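Prolyl-tRNA synthetase (Giardia lamblia ATCC 50803, PDB 3IAL) binds prolyl-adenylate and probably catalyses the ATP-dependent joining of L-proline to tRNA(Pro), releasing AMP and diphosphate. Local coordinates at residues A35-R40 / R51-F56; C102-K107 / E114-L119; T148-R153 / V165-W170; P161-R166 / V277-L282. All blocks are in the same frame, centred on the assembly; numbering follows the deposited sequence. Where two conformers were deposited one is given.

Interaction 1 (A35-R40 / R51-F56)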
# COMPACT_ATOMS: atom_id res chain seq x y z
N ALA B 35 -8.22 16.31 15.37
CA ALA B 35 -7.03 15.46 15.30
C ALA B 35 -6.42 15.40 13.88
O ALA B 35 -5.40 14.75 13.66
CB ALA B 35 -7.34 14.06 15.83
N GLU B 36 -7.03 16.13 12.94
CA GLU B 36 -6.57 16.22 11.55
C GLU B 36 -6.44 14.85 10.89
O GLU B 36 -5.42 14.51 10.29
CB GLU B 36 -5.29 17.07 11.47
CG GLU B 36 -5.48 18.44 12.14
CD GLU B 36 -4.44 19.47 11.78
OE1 GLU B 36 -3.26 19.10 11.62
OE2 GLU B 36 -4.80 20.66 11.69
N LEU B 37 -7.49 14.05 11.02
CA LEU B 37 -7.51 12.69 10.50
C LEU B 37 -7.92 12.67 9.03
O LEU B 37 -7.31 12.00 8.21
CB LEU B 37 -8.49 11.83 11.31
CG LEU B 37 -8.18 11.66 12.80
CD1 LEU B 37 -9.13 10.64 13.43
CD2 LEU B 37 -6.73 11.25 13.00
N VAL B 38 -8.98 13.42 8.74
CA VAL B 38 -9.53 13.53 7.40
C VAL B 38 -9.87 14.99 7.11
O VAL B 38 -9.92 15.82 8.02
CB VAL B 38 -10.82 12.70 7.25
CG1 VAL B 38 -10.54 11.22 7.48
CG2 VAL B 38 -11.89 13.21 8.19
N ASP B 39 -10.10 15.29 5.84
CA ASP B 39 -10.64 16.57 5.47
C ASP B 39 -11.83 16.38 4.52
O ASP B 39 -11.67 15.91 3.39
CB ASP B 39 -9.56 17.45 4.84
CG ASP B 39 -9.92 18.92 4.91
OD1 ASP B 39 -11.12 19.22 4.75
OD2 ASP B 39 -9.02 19.75 5.13
N ARG B 40 -13.01 16.76 5.01
CA ARG B 40 -14.28 16.61 4.30
C ARG B 40 -14.53 17.73 3.29
O ARG B 40 -15.49 17.67 2.52
CB ARG B 40 -15.47 16.61 5.28
CG ARG B 40 -15.40 15.57 6.38
CD ARG B 40 -16.55 15.74 7.37
NE ARG B 40 -17.82 15.20 6.86
CZ ARG B 40 -18.95 15.14 7.56
NH1 ARG B 40 -19.00 15.58 8.81
NH2 ARG B 40 -20.04 14.62 7.01
N ARG B 51 -5.79 12.77 5.68
CA ARG B 51 -4.60 13.54 6.07
C ARG B 51 -3.58 12.62 6.77
O ARG B 51 -3.95 11.53 7.20
CB ARG B 51 -5.01 14.71 6.97
CG ARG B 51 -6.04 15.62 6.32
CD ARG B 51 -6.30 16.84 7.16
NE ARG B 51 -5.15 17.74 7.19
CZ ARG B 51 -5.17 18.95 7.73
NH1 ARG B 51 -6.27 19.42 8.30
NH2 ARG B 51 -4.07 19.69 7.70
N PRO B 52 -2.31 13.06 6.89
CA PRO B 52 -1.22 12.18 7.35
C PRO B 52 -1.47 11.37 8.62
O PRO B 52 -1.23 10.15 8.64
CB PRO B 52 -0.07 13.16 7.58
CG PRO B 52 -0.28 14.19 6.56
CD PRO B 52 -1.78 14.37 6.48
N TYR B 53 -1.92 12.04 9.68
CA TYR B 53 -2.10 11.38 10.96
C TYR B 53 -3.16 10.28 10.86
O TYR B 53 -2.98 9.19 11.39
CB TYR B 53 -2.48 12.42 12.04
CG TYR B 53 -2.18 11.95 13.44
CD1 TYR B 53 -0.86 11.89 13.89
CD2 TYR B 53 -3.20 11.54 14.29
CE1 TYR B 53 -0.57 11.45 15.18
CE2 TYR B 53 -2.91 11.10 15.58
CZ TYR B 53 -1.59 11.05 16.01
OH TYR B 53 -1.30 10.62 17.26
N GLY B 54 -4.25 10.56 10.15
CA GLY B 54 -5.26 9.56 9.87
C GLY B 54 -4.82 8.46 8.91
O GLY B 54 -5.07 7.28 9.15
N PHE B 55 -4.15 8.82 7.81
CA PHE B 55 -3.76 7.79 6.84
C PHE B 55 -2.78 6.77 7.42
O PHE B 55 -2.82 5.60 7.03
CB PHE B 55 -3.17 8.35 5.54
CG PHE B 55 -3.03 7.30 4.47
CD1 PHE B 55 -4.17 6.76 3.88
CD2 PHE B 55 -1.79 6.79 4.12
CE1 PHE B 55 -4.06 5.76 2.91
CE2 PHE B 55 -1.68 5.79 3.15
CZ PHE B 55 -2.81 5.28 2.54
N PHE B 56 -1.91 7.19 8.33
CA PHE B 56 -1.00 6.25 8.98
C PHE B 56 -1.75 5.09 9.65
O PHE B 56 -1.29 3.95 9.62
CB PHE B 56 -0.10 6.95 10.01
CG PHE B 56 0.79 5.99 10.74
CD1 PHE B 56 2.08 5.78 10.32
CD2 PHE B 56 0.29 5.23 11.79
CE1 PHE B 56 2.89 4.86 10.95
CE2 PHE B 56 1.09 4.31 12.43
CZ PHE B 56 2.39 4.12 12.01
O HOH W 1 -2.93 14.79 9.77
O HOH W 2 -8.61 17.94 9.06
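R51 starts with CG anti to its carbonyl carbon (chi1 -56°) and bends at chi3 (69°), which folds its guanidinium back over E36. The glutamate, with CG likewise anti to its carbonyl carbon but extended beyond it, crosses obliquely so that CB and CD lie over one face of the guanidinium. The salt bridge is long, with E36 OE2 3.9 Å from R51 NH1. The oxygen stands well out of the guanidinium plane, so only charge acts here. A directed N-H is spent instead in the plane, where R51 NH1 reaches a water at 2.9 Å that also donates to V38 O.

In the backbone, R51 N bonds to L37 O at 3.1 Å, approaching from above the carbonyl plane. G54, having no side chain, lets the two backbones close in, and its CA-H meets the same L37 O at 3.6 Å. E36 ends helix 24-34 in a Schellman motif, its positive phi of 55° turning the chain into strand 38-39; R51 holds the N-cap position of helix 52-71, consistent with class II motif 1. A second water donates to E36 O at 2.6 Å and accepts from Y53 N, an amide in the first helical turn, where no earlier turn can supply a carbonyl.

L37 and Y53 run side by side, with L37 CD2 at the ring edge, 3.8 Å from Y53 CD2, while Y53 OH bonds to K360 O. D39 pairs with R41, and W134 of the second subunit bonds to D39 and makes a cation-pi contact with R51.

Interaction 2 (C102-K107 / E114-L119)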
# COMPACT_ATOMS: atom_id res chain seq x y z
N CYS B 102 -22.90 2.52 -9.22
CA CYS B 102 -21.79 2.62 -10.17
C CYS B 102 -21.59 4.01 -10.77
O CYS B 102 -22.51 4.58 -11.35
CB CYS B 102 -21.97 1.62 -11.32
SG CYS B 102 -21.71 -0.09 -10.85
N PHE B 103 -20.38 4.55 -10.61
CA PHE B 103 -19.92 5.69 -11.39
C PHE B 103 -19.55 5.18 -12.77
O PHE B 103 -18.87 4.17 -12.87
CB PHE B 103 -18.68 6.32 -10.77
CG PHE B 103 -18.94 7.13 -9.53
CD1 PHE B 103 -19.17 8.50 -9.62
CD2 PHE B 103 -18.93 6.53 -8.28
CE1 PHE B 103 -19.40 9.27 -8.48
CE2 PHE B 103 -19.16 7.29 -7.13
CZ PHE B 103 -19.39 8.65 -7.23
N TRP B 104 -19.96 5.88 -13.83
CA TRP B 104 -19.64 5.44 -15.20
C TRP B 104 -18.70 6.42 -15.89
O TRP B 104 -18.96 7.62 -15.93
CB TRP B 104 -20.91 5.25 -16.04
CG TRP B 104 -21.74 4.09 -15.58
CD1 TRP B 104 -22.84 4.15 -14.78
CD2 TRP B 104 -21.53 2.70 -15.86
NE1 TRP B 104 -23.34 2.89 -14.56
CE2 TRP B 104 -22.55 1.98 -15.21
CE3 TRP B 104 -20.57 2.00 -16.61
CZ2 TRP B 104 -22.64 0.58 -15.27
CZ3 TRP B 104 -20.66 0.61 -16.68
CH2 TRP B 104 -21.69 -0.08 -16.01
N VAL B 105 -17.60 5.88 -16.42
CA VAL B 105 -16.72 6.61 -17.31
C VAL B 105 -17.21 6.37 -18.73
O VAL B 105 -17.35 5.23 -19.16
CB VAL B 105 -15.25 6.13 -17.19
CG1 VAL B 105 -14.38 6.79 -18.26
CG2 VAL B 105 -14.72 6.42 -15.80
N GLU B 106 -17.48 7.46 -19.44
CA GLU B 106 -18.07 7.38 -20.78
C GLU B 106 -17.25 8.05 -21.87
O GLU B 106 -17.46 7.77 -23.05
CB GLU B 106 -19.49 7.96 -20.76
CG GLU B 106 -20.37 7.33 -19.68
CD GLU B 106 -21.85 7.52 -19.93
OE1 GLU B 106 -22.24 8.49 -20.61
OE2 GLU B 106 -22.64 6.69 -19.43
N LYS B 107 -16.32 8.92 -21.49
CA LYS B 107 -15.44 9.57 -22.46
C LYS B 107 -13.98 9.45 -22.04
O LYS B 107 -13.68 9.34 -20.85
CB LYS B 107 -15.80 11.04 -22.62
CG LYS B 107 -17.15 11.28 -23.28
CD LYS B 107 -17.29 12.71 -23.77
CE LYS B 107 -18.71 13.00 -24.26
NZ LYS B 107 -19.68 13.07 -23.11
N GLU B 114 -15.83 3.30 -26.70
CA GLU B 114 -16.67 2.33 -27.41
C GLU B 114 -17.37 1.39 -26.43
O GLU B 114 -18.48 0.92 -26.70
CB GLU B 114 -15.83 1.51 -28.41
CG GLU B 114 -16.66 0.55 -29.26
CD GLU B 114 -15.87 -0.05 -30.40
OE1 GLU B 114 -15.30 0.72 -31.20
OE2 GLU B 114 -15.83 -1.30 -30.51
N GLU B 115 -16.71 1.09 -25.31
CA GLU B 115 -17.36 0.40 -24.21
C GLU B 115 -17.25 1.25 -22.93
O GLU B 115 -16.17 1.73 -22.59
CB GLU B 115 -16.75 -0.98 -24.00
CG GLU B 115 -17.59 -1.87 -23.08
CD GLU B 115 -16.97 -3.23 -22.85
OE1 GLU B 115 -15.74 -3.37 -23.02
OE2 GLU B 115 -17.71 -4.16 -22.48
N ARG B 116 -18.38 1.42 -22.24
CA ARG B 116 -18.40 2.21 -21.00
C ARG B 116 -17.65 1.46 -19.91
O ARG B 116 -17.68 0.23 -19.88
CB ARG B 116 -19.83 2.44 -20.51
CG ARG B 116 -20.80 3.01 -21.52
CD ARG B 116 -22.22 2.82 -21.02
NE ARG B 116 -22.55 3.77 -19.97
CZ ARG B 116 -23.33 3.53 -18.91
NH1 ARG B 116 -23.88 2.34 -18.71
NH2 ARG B 116 -23.55 4.51 -18.04
N LEU B 117 -17.01 2.20 -19.01
CA LEU B 117 -16.25 1.61 -17.91
C LEU B 117 -16.81 2.04 -16.58
O LEU B 117 -16.96 3.23 -16.32
CB LEU B 117 -14.78 2.03 -17.98
CG LEU B 117 -14.01 1.67 -19.25
CD1 LEU B 117 -12.61 2.22 -19.15
CD2 LEU B 117 -14.00 0.17 -19.46
N ALA B 118 -17.13 1.07 -15.72
CA ALA B 118 -17.58 1.37 -14.37
C ALA B 118 -16.38 1.46 -13.44
O ALA B 118 -15.44 0.67 -13.55
CB ALA B 118 -18.54 0.30 -13.89
N LEU B 119 -16.39 2.43 -12.54
CA LEU B 119 -15.45 2.42 -11.44
C LEU B 119 -15.91 1.31 -10.50
O LEU B 119 -17.09 1.25 -10.15
CB LEU B 119 -15.44 3.77 -10.71
CG LEU B 119 -15.12 5.02 -11.54
CD1 LEU B 119 -15.00 6.21 -10.61
CD2 LEU B 119 -13.84 4.84 -12.36
O HOH W 3 -18.73 2.92 -9.11
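Backbone hydrogen bonds make strands 103-107 and 116-119 an antiparallel hairpin. V105 and L117 form a hydrogen-bonded pair, with V105 N to L117 O at 2.7 Å and a nearly straight return bond. L119 N to F103 O continues the ladder, and a water links F103 N with L119 O.

The ionic contact joins E106 to R116. Bent at chi3 (76°), the arginine turns side-on and grips the single oxygen E106 OE2 with two nitrogens, NE at 3.0 Å and NH2 at 2.7 Å. The carboxylate stands steeply to the guanidinium, 77° between planes. E85 takes the remaining R116 NH1, and K107 of the second subunit also reaches E106 OE2, so the charges are shared.

Stacking holds the guanidinium flat on W104, centres 3.8 Å apart. Tryptophan suits this place because its broad electron-rich face can take the cation while its opposite face receives the small methyl of A118, whose CB lies 3.5 Å from W104 CZ3.

Apolar packing fills the other side of the sheet: V105 CG2 touches L119 CD2 at 3.9 Å, and L117 lies beside V105.

The strand 111-119 is flanked by strand 82-84, while helix 85-88 packs L88 against W104 and A118. Strand 103-108 pairs with a strand of the second subunit, so the sheet crosses the interface, and F103 and L119 lean on F152 of strand 143-152.

Interaction 3 (T148-R153 / V165-W170). With PR8 (5'-O-[(R)-hydroxy{[(2S)-pyrrolidin-2-ylcarbonyl]oxy}phosphoryl]adenosine), chain H.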
# COMPACT_ATOMS: atom_id res chain seq x y z
N THR B 148 -5.59 -4.32 -1.75
CA THR B 148 -5.89 -3.15 -0.95
C THR B 148 -6.02 -2.04 -1.96
O THR B 148 -5.10 -1.82 -2.75
CB THR B 148 -4.74 -2.83 0.01
OG1 THR B 148 -4.64 -3.88 0.97
CG2 THR B 148 -4.96 -1.48 0.70
N CYS B 149 -7.16 -1.37 -1.96
CA CYS B 149 -7.45 -0.37 -2.99
C CYS B 149 -8.66 0.42 -2.55
O CYS B 149 -9.15 0.25 -1.43
CB CYS B 149 -7.73 -1.05 -4.34
SG CYS B 149 -9.28 -2.03 -4.38
N THR B 150 -9.15 1.29 -3.43
CA THR B 150 -10.40 1.98 -3.17
C THR B 150 -11.47 1.45 -4.12
O THR B 150 -11.16 1.01 -5.24
CB THR B 150 -10.26 3.51 -3.25
OG1 THR B 150 -10.17 3.96 -4.61
CG2 THR B 150 -9.03 3.97 -2.47
N ILE B 151 -12.71 1.44 -3.63
CA ILE B 151 -13.89 1.14 -4.44
C ILE B 151 -14.79 2.38 -4.42
O ILE B 151 -14.53 3.32 -3.65
CB ILE B 151 -14.66 -0.10 -3.91
CG1 ILE B 151 -14.93 0.02 -2.40
CG2 ILE B 151 -13.88 -1.38 -4.23
CD1 ILE B 151 -16.08 -0.89 -1.91
N PHE B 152 -15.83 2.37 -5.25
CA PHE B 152 -16.66 3.56 -5.48
C PHE B 152 -18.16 3.25 -5.41
O PHE B 152 -18.63 2.34 -6.09
CB PHE B 152 -16.31 4.18 -6.85
CG PHE B 152 -14.87 4.61 -6.97
CD1 PHE B 152 -14.51 5.93 -6.74
CD2 PHE B 152 -13.89 3.70 -7.32
CE1 PHE B 152 -13.18 6.33 -6.85
CE2 PHE B 152 -12.55 4.09 -7.44
CZ PHE B 152 -12.20 5.41 -7.20
N ARG B 153 -18.89 4.00 -4.59
CA ARG B 153 -20.33 3.81 -4.41
C ARG B 153 -21.06 5.14 -4.53
O ARG B 153 -21.01 5.97 -3.61
CB ARG B 153 -20.63 3.21 -3.02
CG ARG B 153 -19.90 1.92 -2.69
CD ARG B 153 -20.64 0.70 -3.14
NE ARG B 153 -19.87 -0.52 -2.89
CZ ARG B 153 -20.02 -1.35 -1.86
NH1 ARG B 153 -20.93 -1.14 -0.92
NH2 ARG B 153 -19.24 -2.43 -1.78
N VAL B 165 -18.87 6.58 2.97
CA VAL B 165 -18.24 7.45 1.99
C VAL B 165 -18.48 6.93 0.58
O VAL B 165 -18.92 5.80 0.40
CB VAL B 165 -16.71 7.63 2.27
CG1 VAL B 165 -16.49 8.49 3.52
CG2 VAL B 165 -16.01 6.28 2.42
N ARG B 166 -18.23 7.76 -0.42
CA ARG B 166 -18.48 7.39 -1.81
C ARG B 166 -17.23 6.83 -2.48
O ARG B 166 -17.35 6.06 -3.43
CB ARG B 166 -19.07 8.56 -2.58
CG ARG B 166 -20.52 8.84 -2.20
CD ARG B 166 -21.05 10.12 -2.79
NE ARG B 166 -21.36 10.00 -4.21
CZ ARG B 166 -21.24 10.98 -5.12
NH1 ARG B 166 -20.76 12.19 -4.80
NH2 ARG B 166 -21.57 10.75 -6.37
N GLU B 167 -16.04 7.21 -2.00
CA GLU B 167 -14.81 6.46 -2.31
C GLU B 167 -14.30 5.82 -1.03
O GLU B 167 -13.99 6.50 -0.06
CB GLU B 167 -13.74 7.35 -2.94
CG GLU B 167 -12.40 6.64 -3.08
CD GLU B 167 -11.46 7.30 -4.09
OE1 GLU B 167 -11.72 8.45 -4.50
OE2 GLU B 167 -10.46 6.66 -4.47
N ILE B 168 -14.18 4.50 -1.05
CA ILE B 168 -13.94 3.73 0.14
C ILE B 168 -12.62 2.98 0.03
O ILE B 168 -12.46 2.12 -0.83
CB ILE B 168 -15.07 2.70 0.35
CG1 ILE B 168 -16.45 3.36 0.20
CG2 ILE B 168 -14.93 2.01 1.73
CD1 ILE B 168 -17.53 2.37 -0.24
N HIS B 169 -11.69 3.28 0.94
CA HIS B 169 -10.43 2.54 1.01
C HIS B 169 -10.72 1.22 1.70
O HIS B 169 -11.41 1.18 2.74
CB HIS B 169 -9.38 3.36 1.76
CG HIS B 169 -7.99 2.84 1.63
ND1 HIS B 169 -7.36 2.14 2.65
CD2 HIS B 169 -7.11 2.90 0.61
CE1 HIS B 169 -6.15 1.80 2.24
NE2 HIS B 169 -5.97 2.24 1.01
N TRP B 170 -10.24 0.12 1.12
CA TRP B 170 -10.55 -1.19 1.68
C TRP B 170 -9.57 -2.27 1.25
O TRP B 170 -8.69 -2.02 0.43
CB TRP B 170 -12.00 -1.58 1.33
CG TRP B 170 -12.27 -2.32 0.02
CD1 TRP B 170 -11.46 -2.41 -1.08
CD2 TRP B 170 -13.47 -3.01 -0.32
NE1 TRP B 170 -12.07 -3.15 -2.06
CE2 TRP B 170 -13.32 -3.52 -1.62
CE3 TRP B 170 -14.67 -3.26 0.36
CZ2 TRP B 170 -14.30 -4.27 -2.25
CZ3 TRP B 170 -15.65 -4.01 -0.27
CH2 TRP B 170 -15.46 -4.51 -1.56
C PR8 H . -18.16 -7.25 -0.02
N PR8 H . -16.95 -7.91 -2.00
O PR8 H . -18.26 -6.16 -0.59
P PR8 H . -19.34 -6.29 1.95
N1 PR8 H . -18.16 3.23 3.52
C2 PR8 H . -17.21 2.62 4.22
N3 PR8 H . -17.13 1.29 4.30
C4 PR8 H . -18.00 0.50 3.66
C5 PR8 H . -19.01 1.11 2.92
C6 PR8 H . -19.08 2.50 2.86
N6 PR8 H . -20.04 3.09 2.15
N7 PR8 H . -19.75 0.14 2.39
C8 PR8 H . -19.22 -1.03 2.78
N9 PR8 H . -18.16 -0.81 3.56
CA PR8 H . -17.39 -8.39 -0.69
CB PR8 H . -16.14 -8.69 0.13
CD PR8 H . -15.52 -8.21 -2.12
CG PR8 H . -15.01 -8.04 -0.68
C1' PR8 H . -17.33 -1.89 4.19
O10 PR8 H . -18.70 -7.56 1.19
O1P PR8 H . -20.60 -5.81 1.34
C2' PR8 H . -18.09 -2.68 5.27
O2' PR8 H . -17.22 -2.96 6.38
O2P PR8 H . -19.59 -6.78 3.45
C3' PR8 H . -18.38 -4.00 4.59
O3' PR8 H . -18.56 -5.03 5.56
C4' PR8 H . -17.05 -4.16 3.89
O4' PR8 H . -16.95 -2.90 3.19
C5' PR8 H . -17.12 -5.35 2.95
O5' PR8 H . -18.17 -5.18 2.02
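I151 lays its CD1 over the six-membered ring of W170, 3.4 Å from the centroid and only 7° off the ring normal, a CH-pi contact. CG1 of I151 takes the crowded position (chi1 50°), which turns the side chain across the indole face, and CG2 comes within 3.3 Å of W170 NE1. W170 presents its edge to the prolyl-adenylate, with CH2 3.4 Å from PR8 O in the ring plane. I168, branched and apolar, covers one face of the adenine, and its CG2 lies 3.4 Å from PR8 C2. R153 packs its CG on I168 CD1 and bends at chi2, bringing NH1 near adenine N7, while P121 O holds its NE.

On the other face of the ladder, T150 OG1 donates to the anti lone pair of E167 OE2 at 2.7 Å. T81 of the second subunit bonds to the same oxygen, and the F152 ring lies alongside E167. Paired backbone bonds join C149 with W170 and I151 with I168, and R153 N to R166 O (2.8 Å) closes the series.

This antiparallel pair, with R153, is consistent with class II motif 2. Strand 167-177 is bordered by strand 263-274, whose S274 touches I168 and W170, strand 143-152 runs parallel to strand 75-76, and E58 of helix 52-71 bonds to H169.

Interaction 4 (P161-R166 / V277-L282). With PR8 (5'-O-[(R)-hydroxy{[(2S)-pyrrolidin-2-ylcarbonyl]oxy}phosphoryl]adenosine), chain H.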
# COMPACT_ATOMS: atom_id res chain seq x y z
N PRO B 161 -17.26 10.55 7.31
CA PRO B 161 -15.90 10.01 7.12
C PRO B 161 -15.71 8.62 7.72
O PRO B 161 -16.16 8.36 8.84
CB PRO B 161 -15.02 11.03 7.85
CG PRO B 161 -15.75 12.29 7.71
CD PRO B 161 -17.21 11.94 7.78
N LEU B 162 -15.05 7.74 6.96
CA LEU B 162 -14.71 6.38 7.39
C LEU B 162 -15.90 5.41 7.41
O LEU B 162 -15.73 4.23 7.14
CB LEU B 162 -14.01 6.36 8.76
CG LEU B 162 -12.87 7.35 8.98
CD1 LEU B 162 -12.28 7.15 10.36
CD2 LEU B 162 -11.78 7.17 7.93
N ILE B 163 -17.09 5.91 7.73
CA ILE B 163 -18.26 5.07 8.01
C ILE B 163 -19.15 4.92 6.77
O ILE B 163 -19.58 3.83 6.46
CB ILE B 163 -19.06 5.65 9.22
CG1 ILE B 163 -18.30 5.38 10.52
CG2 ILE B 163 -20.46 5.08 9.30
CD1 ILE B 163 -18.78 6.20 11.68
N ARG B 164 -19.44 6.03 6.09
CA ARG B 164 -20.26 6.02 4.88
C ARG B 164 -19.71 7.04 3.90
O ARG B 164 -20.04 8.21 3.98
CB ARG B 164 -21.72 6.39 5.19
CG ARG B 164 -22.59 5.26 5.71
CD ARG B 164 -24.07 5.60 5.54
NE ARG B 164 -24.39 6.88 6.17
CZ ARG B 164 -24.91 7.03 7.39
NH1 ARG B 164 -25.22 5.98 8.14
NH2 ARG B 164 -25.13 8.26 7.86
N VAL B 165 -18.87 6.58 2.97
CA VAL B 165 -18.24 7.45 1.99
C VAL B 165 -18.48 6.93 0.58
O VAL B 165 -18.92 5.80 0.40
CB VAL B 165 -16.71 7.63 2.27
CG1 VAL B 165 -16.49 8.49 3.52
CG2 VAL B 165 -16.01 6.28 2.42
N ARG B 166 -18.23 7.76 -0.42
CA ARG B 166 -18.48 7.39 -1.81
C ARG B 166 -17.23 6.83 -2.48
O ARG B 166 -17.35 6.06 -3.43
CB ARG B 166 -19.07 8.56 -2.58
CG ARG B 166 -20.52 8.84 -2.20
CD ARG B 166 -21.05 10.12 -2.79
NE ARG B 166 -21.36 10.00 -4.21
CZ ARG B 166 -21.24 10.98 -5.12
NH1 ARG B 166 -20.76 12.19 -4.80
NH2 ARG B 166 -21.57 10.75 -6.37
N VAL B 277 -13.21 -0.26 10.04
CA VAL B 277 -12.41 -0.87 11.11
C VAL B 277 -11.74 0.23 11.95
O VAL B 277 -11.80 0.21 13.18
CB VAL B 277 -11.33 -1.83 10.56
CG1 VAL B 277 -10.54 -2.48 11.70
CG2 VAL B 277 -11.96 -2.91 9.67
N LEU B 278 -11.12 1.19 11.25
CA LEU B 278 -10.52 2.36 11.90
C LEU B 278 -11.60 3.17 12.63
O LEU B 278 -11.41 3.56 13.78
CB LEU B 278 -9.79 3.24 10.87
CG LEU B 278 -9.08 4.50 11.38
CD1 LEU B 278 -8.00 4.14 12.39
CD2 LEU B 278 -8.49 5.30 10.21
N ALA B 279 -12.74 3.40 11.98
CA ALA B 279 -13.86 4.07 12.63
C ALA B 279 -14.18 3.43 13.99
O ALA B 279 -14.33 4.15 14.99
CB ALA B 279 -15.09 4.05 11.74
N CYS B 280 -14.26 2.10 14.03
CA CYS B 280 -14.56 1.36 15.27
C CYS B 280 -13.51 1.59 16.36
O CYS B 280 -13.85 1.98 17.47
CB CYS B 280 -14.69 -0.14 15.00
SG CYS B 280 -16.18 -0.62 14.12
N ALA B 281 -12.25 1.34 16.03
CA ALA B 281 -11.14 1.49 16.97
C ALA B 281 -11.07 2.90 17.57
O ALA B 281 -10.84 3.05 18.76
CB ALA B 281 -9.83 1.17 16.29
N LEU B 282 -11.28 3.92 16.73
CA LEU B 282 -11.20 5.30 17.22
C LEU B 282 -12.39 5.61 18.11
O LEU B 282 -12.25 6.24 19.16
CB LEU B 282 -11.13 6.29 16.06
CG LEU B 282 -9.93 6.18 15.10
CD1 LEU B 282 -10.01 7.31 14.10
CD2 LEU B 282 -8.57 6.18 15.80
C PR8 H . -18.16 -7.25 -0.02
N PR8 H . -16.95 -7.91 -2.00
O PR8 H . -18.26 -6.16 -0.59
P PR8 H . -19.34 -6.29 1.95
N1 PR8 H . -18.16 3.23 3.52
C2 PR8 H . -17.21 2.62 4.22
N3 PR8 H . -17.13 1.29 4.30
C4 PR8 H . -18.00 0.50 3.66
C5 PR8 H . -19.01 1.11 2.92
C6 PR8 H . -19.08 2.50 2.86
N6 PR8 H . -20.04 3.09 2.15
N7 PR8 H . -19.75 0.14 2.39
C8 PR8 H . -19.22 -1.03 2.78
N9 PR8 H . -18.16 -0.81 3.56
CA PR8 H . -17.39 -8.39 -0.69
CB PR8 H . -16.14 -8.69 0.13
CD PR8 H . -15.52 -8.21 -2.12
CG PR8 H . -15.01 -8.04 -0.68
C1' PR8 H . -17.33 -1.89 4.19
O10 PR8 H . -18.70 -7.56 1.19
O1P PR8 H . -20.60 -5.81 1.34
C2' PR8 H . -18.09 -2.68 5.27
O2' PR8 H . -17.22 -2.96 6.38
O2P PR8 H . -19.59 -6.78 3.45
C3' PR8 H . -18.38 -4.00 4.59
O3' PR8 H . -18.56 -5.03 5.56
C4' PR8 H . -17.05 -4.16 3.89
O4' PR8 H . -16.95 -2.90 3.19
C5' PR8 H . -17.12 -5.35 2.95
O5' PR8 H . -18.17 -5.18 2.02
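The carbonyl oxygen of I163 accepts one hydrogen bond, from R276 NE, at the threshold of helix 276-285. L162 O accepts one from T275 OG1. Both tie the motif 2 loop to the strand-helix unit that matches class II motif 3. I163 O also approaches PR8 N1 to 3.3 Å, without a bond. The adenine is read by V165, whose N meets PR8 N1 at 3.5 Å and whose O receives PR8 N6, both bonds weak.

Across the contact, a positive phi (74°) at L162 turns its CB toward the helix, 3.9 Å from the bare methyl A279 CB. I163 CG1 swings in to 3.7 Å from A279 CB. Alanine suits the spot, since its short side chain lets the loop lie close to the helix. L162 CD1 then reaches along the helix, touching L278 CD2 at 4.2 Å and, more loosely, L282 CD1.

M32 of helix 24-34 packs on L162 and L282, and F28 on I163. With no hydrogen bond between the segments, the join rests on buried hydrocarbon with little directional preference, while L162 O, I163 O and the V165 amide and carbonyl serve T275, R276 and the adenine.

How the interactions relate
Interactions 3 and 4 share V165 and R166 and both touch the prolyl-adenylate; the first is a hydrogen-bonded ladder, the second wholly apolar packing of the same loop on a helix. Interaction 1 lies close to interaction 4, where L37 meets L282 and V38 meets P161, but it relies on waters, helix ends and loosely placed charges near the dimer interface. Interaction 2 is farthest out, about 30 Å from the chain's centre, and carries the tight salt bridge and cation stack; F103 reaches back to F152 and R166 of interaction 3. All four are largely buried, and interactions 1, 2 and 3 meet the second subunit, whereas no other chain touches interaction 4.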